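Tol-Pal system protein TolB (Acinetobacter baumannii, PDB 7MX5) probably serves as the periplasmic member of the Tol-Pal system, which takes part in outer-membrane invagination during cell division and in keeping that membrane intact. Local coordinates at residues A[174-179]-A[217-222]; A[227-232]-A[261-266]. One frame throughout, in Å; residues are numbered along the deposited sequence.

In the fold
Both contacts lie between neighbouring blades of the six-bladed beta-propeller, and the blade formed by strands 215-221, 227-232, 239-244 and 249-252 takes part in each. Contact 1 joins its innermost strand to strand 172-177 of the preceding blade; contact 2 joins its second strand to strand 263-265 of the following one. The two centres are about 8 Å apart. Strands 215-221 and 227-232 are antiparallel neighbours, probably hydrogen-bonded from S220 O to L229 N (2.7 Å) and from G217 O to T231 N (2.7 Å). Y265 of contact 2 also packs on S222 of contact 1, and S220 OG takes a weak hydrogen bond from Y265 N.

Contact 1: A[174-179]-A[217-222]; sequences SPAWTP and GAPSFS
The innermost strands of two successive propeller blades face each other here, A176 and S174 of one packing on P219 of the next. The strands run almost parallel, 5° apart, yet no direct hydrogen bond crosses between them; side chains pack on each other and on backbone oxygens, and one water bridges the strands. The methyl of A176 presses against the backbone of the other strand, its CB 3.2 Å from P219 O, and meets the proline ring at CG, 4.0 Å away. Farther back along the strand, S174 CB lies 3.6 Å from P219 CD, while the hydroxyl of S174 has its hydrogen bond with E394. S174 and A218, paired in register, share a left-handed backbone conformation and each precedes a proline, as would be expected of equivalent places in two WD40-like repeats.

F221 closes the other end. Its first torsion puts CG anti to its own carbonyl carbon and beside the backbone N (chi1 -73°). On the ring, CD2 faces W177 O and T178 CA. T178 OG1 sits over the centre of one face, 4.1 Å above the plane of the F221 ring, and A176 O comes up at the edge near that plane. P179 crosses the phenylalanine side chain at about a right angle, CD resting 3.7 Å from F221 CB. P179 CG lies 3.1 Å from S222 O. Between the strands, water 1 accepts from F221 N at 3.0 Å and donates a weak hydrogen bond to W177 O.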
ATOM      1  N   SER A 174      13.989  -4.156  -1.138  1.00 37.53           N
ATOM      2  CA  SER A 174      13.479  -2.796  -1.281  1.00 34.01           C
ATOM      3  C   SER A 174      12.822  -2.536  -2.632  1.00 31.58           C
ATOM      4  O   SER A 174      13.387  -1.815  -3.465  1.00 32.93           O
ATOM      5  CB  SER A 174      14.611  -1.793  -1.057  1.00 38.54           C
ATOM      6  OG  SER A 174      15.249  -2.016   0.188  1.00 48.36           O
ATOM      7  N   PRO A 175      11.634  -3.082  -2.886  1.00 30.99           N
ATOM      8  CA  PRO A 175      10.891  -2.682  -4.090  1.00 38.46           C
ATOM      9  C   PRO A 175      10.367  -1.261  -3.936  1.00 35.76           C
ATOM     10  O   PRO A 175       9.798  -0.903  -2.902  1.00 41.70           O
ATOM     11  CB  PRO A 175       9.747  -3.702  -4.175  1.00 26.58           C
ATOM     12  CG  PRO A 175       9.952  -4.674  -3.055  1.00 37.27           C
ATOM     13  CD  PRO A 175      10.912  -4.081  -2.082  1.00 40.01           C
ATOM     14  N   ALA A 176      10.573  -0.449  -4.971  1.00 32.12           N
ATOM     15  CA  ALA A 176      10.160   0.948  -4.966  1.00 33.78           C
ATOM     16  C   ALA A 176       9.380   1.245  -6.236  1.00 40.77           C
ATOM     17  O   ALA A 176       9.820   0.894  -7.336  1.00 33.95           O
ATOM     18  CB  ALA A 176      11.365   1.885  -4.852  1.00 34.45           C
ATOM     19  N   TRP A 177       8.232   1.898  -6.082  1.00 37.39           N
ATOM     20  CA  TRP A 177       7.338   2.171  -7.198  1.00 38.59           C
ATOM     21  C   TRP A 177       7.720   3.475  -7.884  1.00 34.49           C
ATOM     22  O   TRP A 177       7.983   4.482  -7.219  1.00 40.06           O
ATOM     23  CB  TRP A 177       5.889   2.238  -6.718  1.00 35.03           C
ATOM     24  CG  TRP A 177       5.260   0.900  -6.513  1.00 34.89           C
ATOM     25  CD1 TRP A 177       5.132   0.228  -5.335  1.00 28.74           C
ATOM     26  CD2 TRP A 177       4.669   0.066  -7.517  1.00 36.21           C
ATOM     27  NE1 TRP A 177       4.499  -0.974  -5.541  1.00 36.12           N
ATOM     28  CE2 TRP A 177       4.205  -1.097  -6.873  1.00 33.81           C
ATOM     29  CE3 TRP A 177       4.489   0.192  -8.899  1.00 37.62           C
ATOM     30  CZ2 TRP A 177       3.571  -2.128  -7.561  1.00 39.13           C
ATOM     31  CZ3 TRP A 177       3.859  -0.833  -9.581  1.00 35.37           C
ATOM     32  CH2 TRP A 177       3.408  -1.978  -8.911  1.00 47.41           C
ATOM     33  N   THR A 178       7.751   3.450  -9.212  1.00 40.91           N
ATOM     34  CA  THR A 178       7.947   4.667  -9.976  1.00 32.96           C
ATOM     35  C   THR A 178       6.708   5.558  -9.847  1.00 38.07           C
ATOM     36  O   THR A 178       5.602   5.059  -9.616  1.00 32.17           O
ATOM     37  CB  THR A 178       8.240   4.322 -11.441  1.00 40.23           C
ATOM     38  OG1 THR A 178       9.522   4.847 -11.811  1.00 43.16           O
ATOM     39  CG2 THR A 178       7.181   4.872 -12.378  1.00 42.78           C
ATOM     40  N   PRO A 179       6.877   6.885  -9.954  1.00 40.84           N
ATOM     41  CA  PRO A 179       5.762   7.807  -9.648  1.00 32.69           C
ATOM     42  C   PRO A 179       4.435   7.465 -10.313  1.00 42.30           C
ATOM     43  O   PRO A 179       3.387   7.584  -9.666  1.00 45.03           O
ATOM     44  CB  PRO A 179       6.288   9.164 -10.134  1.00 42.07           C
ATOM     45  CG  PRO A 179       7.761   9.039 -10.154  1.00 39.57           C
ATOM     46  CD  PRO A 179       8.145   7.594 -10.194  1.00 36.10           C
ATOM     47  N   GLY A 217      21.267   0.146  -1.149  1.00 47.96           N
ATOM     48  CA  GLY A 217      19.983   0.028  -1.807  1.00 47.99           C
ATOM     49  C   GLY A 217      18.965   1.064  -1.376  1.00 53.05           C
ATOM     50  O   GLY A 217      19.262   2.262  -1.349  1.00 51.50           O
ATOM     51  N   ALA A 218      17.758   0.601  -1.039  1.00 49.61           N
ATOM     52  CA  ALA A 218      16.640   1.441  -0.625  1.00 54.78           C
ATOM     53  C   ALA A 218      16.361   2.533  -1.653  1.00 47.67           C
ATOM     54  O   ALA A 218      16.562   3.720  -1.366  1.00 47.44           O
ATOM     55  CB  ALA A 218      16.910   2.063   0.746  1.00 43.42           C
ATOM     56  N   PRO A 219      15.895   2.184  -2.849  1.00 48.37           N
ATOM     57  CA  PRO A 219      15.630   3.211  -3.859  1.00 40.01           C
ATOM     58  C   PRO A 219      14.333   3.956  -3.588  1.00 54.64           C
ATOM     59  O   PRO A 219      13.415   3.453  -2.936  1.00 51.95           O
ATOM     60  CB  PRO A 219      15.543   2.415  -5.168  1.00 43.51           C
ATOM     61  CG  PRO A 219      15.221   1.019  -4.768  1.00 42.24           C
ATOM     62  CD  PRO A 219      15.573   0.826  -3.322  1.00 51.15           C
ATOM     63  N   SER A 220      14.278   5.183  -4.100  1.00 60.05           N
ATOM     64  CA  SER A 220      13.097   6.026  -3.996  1.00 48.40           C
ATOM     65  C   SER A 220      13.150   7.045  -5.123  1.00 50.41           C
ATOM     66  O   SER A 220      14.208   7.621  -5.390  1.00 56.88           O
ATOM     67  CB  SER A 220      13.019   6.729  -2.637  1.00 47.19           C
ATOM     68  OG  SER A 220      11.904   7.603  -2.578  1.00 57.13           O
ATOM     69  N   PHE A 221      12.014   7.264  -5.776  1.00 42.86           N
ATOM     70  CA  PHE A 221      11.962   8.030  -7.013  1.00 43.98           C
ATOM     71  C   PHE A 221      11.337   9.400  -6.787  1.00 47.34           C
ATOM     72  O   PHE A 221      10.394   9.547  -6.002  1.00 38.64           O
ATOM     73  CB  PHE A 221      11.181   7.268  -8.083  1.00 36.94           C
ATOM     74  CG  PHE A 221      11.925   6.094  -8.636  1.00 47.43           C
ATOM     75  CD1 PHE A 221      12.938   6.274  -9.563  1.00 37.52           C
ATOM     76  CD2 PHE A 221      11.629   4.810  -8.212  1.00 40.74           C
ATOM     77  CE1 PHE A 221      13.633   5.196 -10.068  1.00 37.94           C
ATOM     78  CE2 PHE A 221      12.320   3.730  -8.715  1.00 46.80           C
ATOM     79  CZ  PHE A 221      13.324   3.922  -9.644  1.00 39.19           C
ATOM     80  N   SER A 222      11.880  10.396  -7.482  1.00 44.32           N
ATOM     81  CA  SER A 222      11.381  11.756  -7.381  1.00 42.38           C
ATOM     82  C   SER A 222       9.967  11.850  -7.950  1.00 49.33           C
ATOM     83  O   SER A 222       9.632  11.158  -8.915  1.00 47.02           O
ATOM     84  CB  SER A 222      12.300  12.712  -8.134  1.00 43.10           C
ATOM     85  OG  SER A 222      12.984  13.581  -7.252  1.00 56.69           O
TER
HETATM   86  O   HOH W   1       9.882   5.444  -4.695  1.00 37.04           O

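Contact 2: A[227-232]-A[261-266]; sequences SMLFTA and TEARYT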
ATOM      1  N   SER A 227      14.628  12.026 -10.892  1.00 40.25           N
ATOM      2  CA  SER A 227      15.721  11.694  -9.990  1.00 48.43           C
ATOM      3  C   SER A 227      15.348  10.491  -9.135  1.00 52.69           C
ATOM      4  O   SER A 227      14.176  10.122  -9.016  1.00 50.43           O
ATOM      5  CB  SER A 227      16.087  12.884  -9.093  1.00 47.46           C
ATOM      6  OG  SER A 227      16.355  14.039  -9.868  1.00 56.26           O
ATOM      7  N   MET A 228      16.371   9.886  -8.536  1.00 45.00           N
ATOM      8  CA  MET A 228      16.200   8.743  -7.653  1.00 45.15           C
ATOM      9  C   MET A 228      17.201   8.837  -6.511  1.00 48.96           C
ATOM     10  O   MET A 228      18.377   9.137  -6.731  1.00 44.28           O
ATOM     11  CB  MET A 228      16.389   7.418  -8.406  1.00 36.88           C
ATOM     12  CG  MET A 228      16.570   6.208  -7.500  1.00 38.55           C
ATOM     13  SD  MET A 228      17.191   4.756  -8.369  1.00 57.04           S
ATOM     14  CE  MET A 228      18.923   4.834  -7.916  1.00 51.50           C
ATOM     15  N   LEU A 229      16.726   8.587  -5.295  1.00 40.12           N
ATOM     16  CA  LEU A 229      17.585   8.505  -4.125  1.00 38.89           C
ATOM     17  C   LEU A 229      17.910   7.049  -3.818  1.00 45.18           C
ATOM     18  O   LEU A 229      17.119   6.145  -4.101  1.00 45.94           O
ATOM     19  CB  LEU A 229      16.926   9.153  -2.906  1.00 42.06           C
ATOM     20  CG  LEU A 229      16.815  10.678  -2.896  1.00 45.79           C
ATOM     21  CD1 LEU A 229      15.746  11.116  -1.913  1.00 45.55           C
ATOM     22  CD2 LEU A 229      18.150  11.322  -2.563  1.00 39.45           C
ATOM     23  N   PHE A 230      19.086   6.830  -3.236  1.00 37.46           N
ATOM     24  CA  PHE A 230      19.493   5.489  -2.845  1.00 46.06           C
ATOM     25  C   PHE A 230      20.561   5.590  -1.769  1.00 51.38           C
ATOM     26  O   PHE A 230      21.228   6.617  -1.621  1.00 42.59           O
ATOM     27  CB  PHE A 230      20.000   4.674  -4.043  1.00 40.94           C
ATOM     28  CG  PHE A 230      21.219   5.251  -4.711  1.00 49.28           C
ATOM     29  CD1 PHE A 230      21.111   6.326  -5.579  1.00 53.90           C
ATOM     30  CD2 PHE A 230      22.472   4.707  -4.481  1.00 48.56           C
ATOM     31  CE1 PHE A 230      22.230   6.851  -6.198  1.00 57.16           C
ATOM     32  CE2 PHE A 230      23.594   5.228  -5.097  1.00 46.03           C
ATOM     33  CZ  PHE A 230      23.474   6.299  -5.958  1.00 52.30           C
ATOM     34  N   THR A 231      20.705   4.506  -1.012  1.00 48.38           N
ATOM     35  CA  THR A 231      21.696   4.413   0.048  1.00 49.44           C
ATOM     36  C   THR A 231      22.895   3.608  -0.432  1.00 53.50           C
ATOM     37  O   THR A 231      22.742   2.595  -1.121  1.00 46.57           O
ATOM     38  CB  THR A 231      21.103   3.763   1.300  1.00 58.12           C
ATOM     39  OG1 THR A 231      19.777   4.260   1.518  1.00 56.15           O
ATOM     40  CG2 THR A 231      21.964   4.072   2.516  1.00 57.63           C
ATOM     41  N   ALA A 232      24.088   4.068  -0.064  1.00 53.90           N
ATOM     42  CA  ALA A 232      25.317   3.402  -0.466  1.00 59.83           C
ATOM     43  C   ALA A 232      26.439   3.838   0.462  1.00 56.63           C
ATOM     44  O   ALA A 232      26.493   4.998   0.877  1.00 58.82           O
ATOM     45  CB  ALA A 232      25.675   3.719  -1.922  1.00 58.29           C
ATOM     46  N   THR A 261      20.437   3.668   6.655  1.00 65.49           N
ATOM     47  CA  THR A 261      19.433   4.697   6.442  1.00 61.64           C
ATOM     48  C   THR A 261      18.744   4.493   5.099  1.00 64.26           C
ATOM     49  O   THR A 261      19.230   3.768   4.227  1.00 63.16           O
ATOM     50  CB  THR A 261      20.049   6.101   6.500  1.00 61.19           C
ATOM     51  OG1 THR A 261      19.011   7.086   6.407  1.00 60.52           O
ATOM     52  CG2 THR A 261      21.037   6.296   5.361  1.00 62.83           C
ATOM     53  N   GLU A 262      17.589   5.141   4.953  1.00 68.88           N
ATOM     54  CA  GLU A 262      16.808   5.118   3.725  1.00 62.90           C
ATOM     55  C   GLU A 262      16.198   6.494   3.508  1.00 59.54           C
ATOM     56  O   GLU A 262      15.693   7.109   4.450  1.00 58.82           O
ATOM     57  CB  GLU A 262      15.694   4.057   3.770  1.00 60.51           C
ATOM     58  CG  GLU A 262      16.129   2.691   4.282  1.00 61.57           C
ATOM     59  CD  GLU A 262      15.992   2.562   5.787  1.00 65.86           C
ATOM     60  OE1 GLU A 262      15.516   3.524   6.427  1.00 58.26           O
ATOM     61  OE2 GLU A 262      16.368   1.502   6.329  1.00 64.63           O
ATOM     62  N   ALA A 263      16.244   6.971   2.267  1.00 42.46           N
ATOM     63  CA  ALA A 263      15.726   8.283   1.907  1.00 34.49           C
ATOM     64  C   ALA A 263      14.434   8.137   1.115  1.00 36.94           C
ATOM     65  O   ALA A 263      14.330   7.279   0.233  1.00 41.50           O
ATOM     66  CB  ALA A 263      16.753   9.073   1.092  1.00 40.03           C
ATOM     67  N   ARG A 264      13.451   8.978   1.434  1.00 30.82           N
ATOM     68  CA  ARG A 264      12.144   8.950   0.786  1.00 39.93           C
ATOM     69  C   ARG A 264      11.737  10.373   0.433  1.00 38.77           C
ATOM     70  O   ARG A 264      11.689  11.241   1.311  1.00 35.40           O
ATOM     71  CB  ARG A 264      11.091   8.301   1.689  1.00 42.57           C
ATOM     72  CG  ARG A 264      11.449   6.899   2.158  1.00 42.02           C
ATOM     73  CD  ARG A 264      10.682   5.848   1.375  1.00 42.55           C
ATOM     74  NE  ARG A 264      11.144   4.498   1.673  1.00 51.62           N
ATOM     75  CZ  ARG A 264      10.350   3.444   1.796  1.00 57.34           C
ATOM     76  NH1 ARG A 264       9.038   3.548   1.663  1.00 46.39           N
ATOM     77  NH2 ARG A 264      10.885   2.255   2.060  1.00 54.32           N
ATOM     78  N   TYR A 265      11.434  10.604  -0.843  1.00 37.33           N
ATOM     79  CA  TYR A 265      11.056  11.934  -1.301  1.00 35.58           C
ATOM     80  C   TYR A 265       9.745  12.384  -0.672  1.00 36.38           C
ATOM     81  O   TYR A 265       8.835  11.581  -0.448  1.00 34.86           O
ATOM     82  CB  TYR A 265      10.907  11.954  -2.822  1.00 35.61           C
ATOM     83  CG  TYR A 265      12.200  11.951  -3.602  1.00 48.45           C
ATOM     84  CD1 TYR A 265      12.922  13.121  -3.795  1.00 49.72           C
ATOM     85  CD2 TYR A 265      12.681  10.782  -4.174  1.00 38.24           C
ATOM     86  CE1 TYR A 265      14.100  13.121  -4.519  1.00 53.57           C
ATOM     87  CE2 TYR A 265      13.852  10.773  -4.905  1.00 39.83           C
ATOM     88  CZ  TYR A 265      14.556  11.944  -5.075  1.00 50.18           C
ATOM     89  OH  TYR A 265      15.727  11.934  -5.800  1.00 56.00           O
ATOM     90  N   THR A 266       9.648  13.681  -0.395  1.00 31.45           N
ATOM     91  CA  THR A 266       8.348  14.251  -0.077  1.00 36.32           C
ATOM     92  C   THR A 266       7.536  14.411  -1.363  1.00 36.39           C
ATOM     93  O   THR A 266       8.098  14.733  -2.413  1.00 32.35           O
ATOM     94  CB  THR A 266       8.502  15.606   0.615  1.00 37.08           C
ATOM     95  OG1 THR A 266       9.329  16.461  -0.182  1.00 36.15           O
ATOM     96  CG2 THR A 266       9.131  15.436   1.991  1.00 35.79           C
TER
HETATM   97  O   HOH W   2      17.435   5.486   0.172  1.00 46.79           O
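L229 of strand 227-232 reaches out to A263 and Y265 of the next blade. Its CB already touches A263 CB, at 4.0 Å. The first torsion sets CG anti to the carbonyl carbon and beside the backbone N (chi1 -72°), and from there CG comes up to the phenol end of Y265, 3.3 Å from OH and nearly as close to CZ. CD1 goes on over the ring: it stands 3.5 Å from the centroid of the Y265 ring, only 12° off the normal, a CH-pi contact square on one face. That same methyl also meets A263 CB at 3.8 Å, while CD2 is only loosely near Y265 OH.

In propeller terms, the second strand of one blade lies against the innermost strand of the following blade, the two running nearly antiparallel, and L229 packs between the two sheets, against A263 and Y265. F272, on the strand next to 263-265, also touches L229 and A263. Y265 crosses L229 obliquely and its hydroxyl oxygen touches S227 CB; that hydroxyl has a weak hydrogen bond with Q242 of the L229 blade.

At the other end the join turns polar. T231 OG1 donates to T261 O at 2.8 Å, approaching from above the carbonyl plane, 37° out of it. The same oxygen accepts from water 2 at 3.0 Å, and this water in turn accepts from A263 N at 2.8 Å. The buried hydroxyl is thus gripped twice, once directly and once through the bridge. Alongside it the methyls of the two threonines meet, T231 CG2 lying 3.7 Å from T261 CG2, while T261 OG1 is hydrogen-bonded to T275 O.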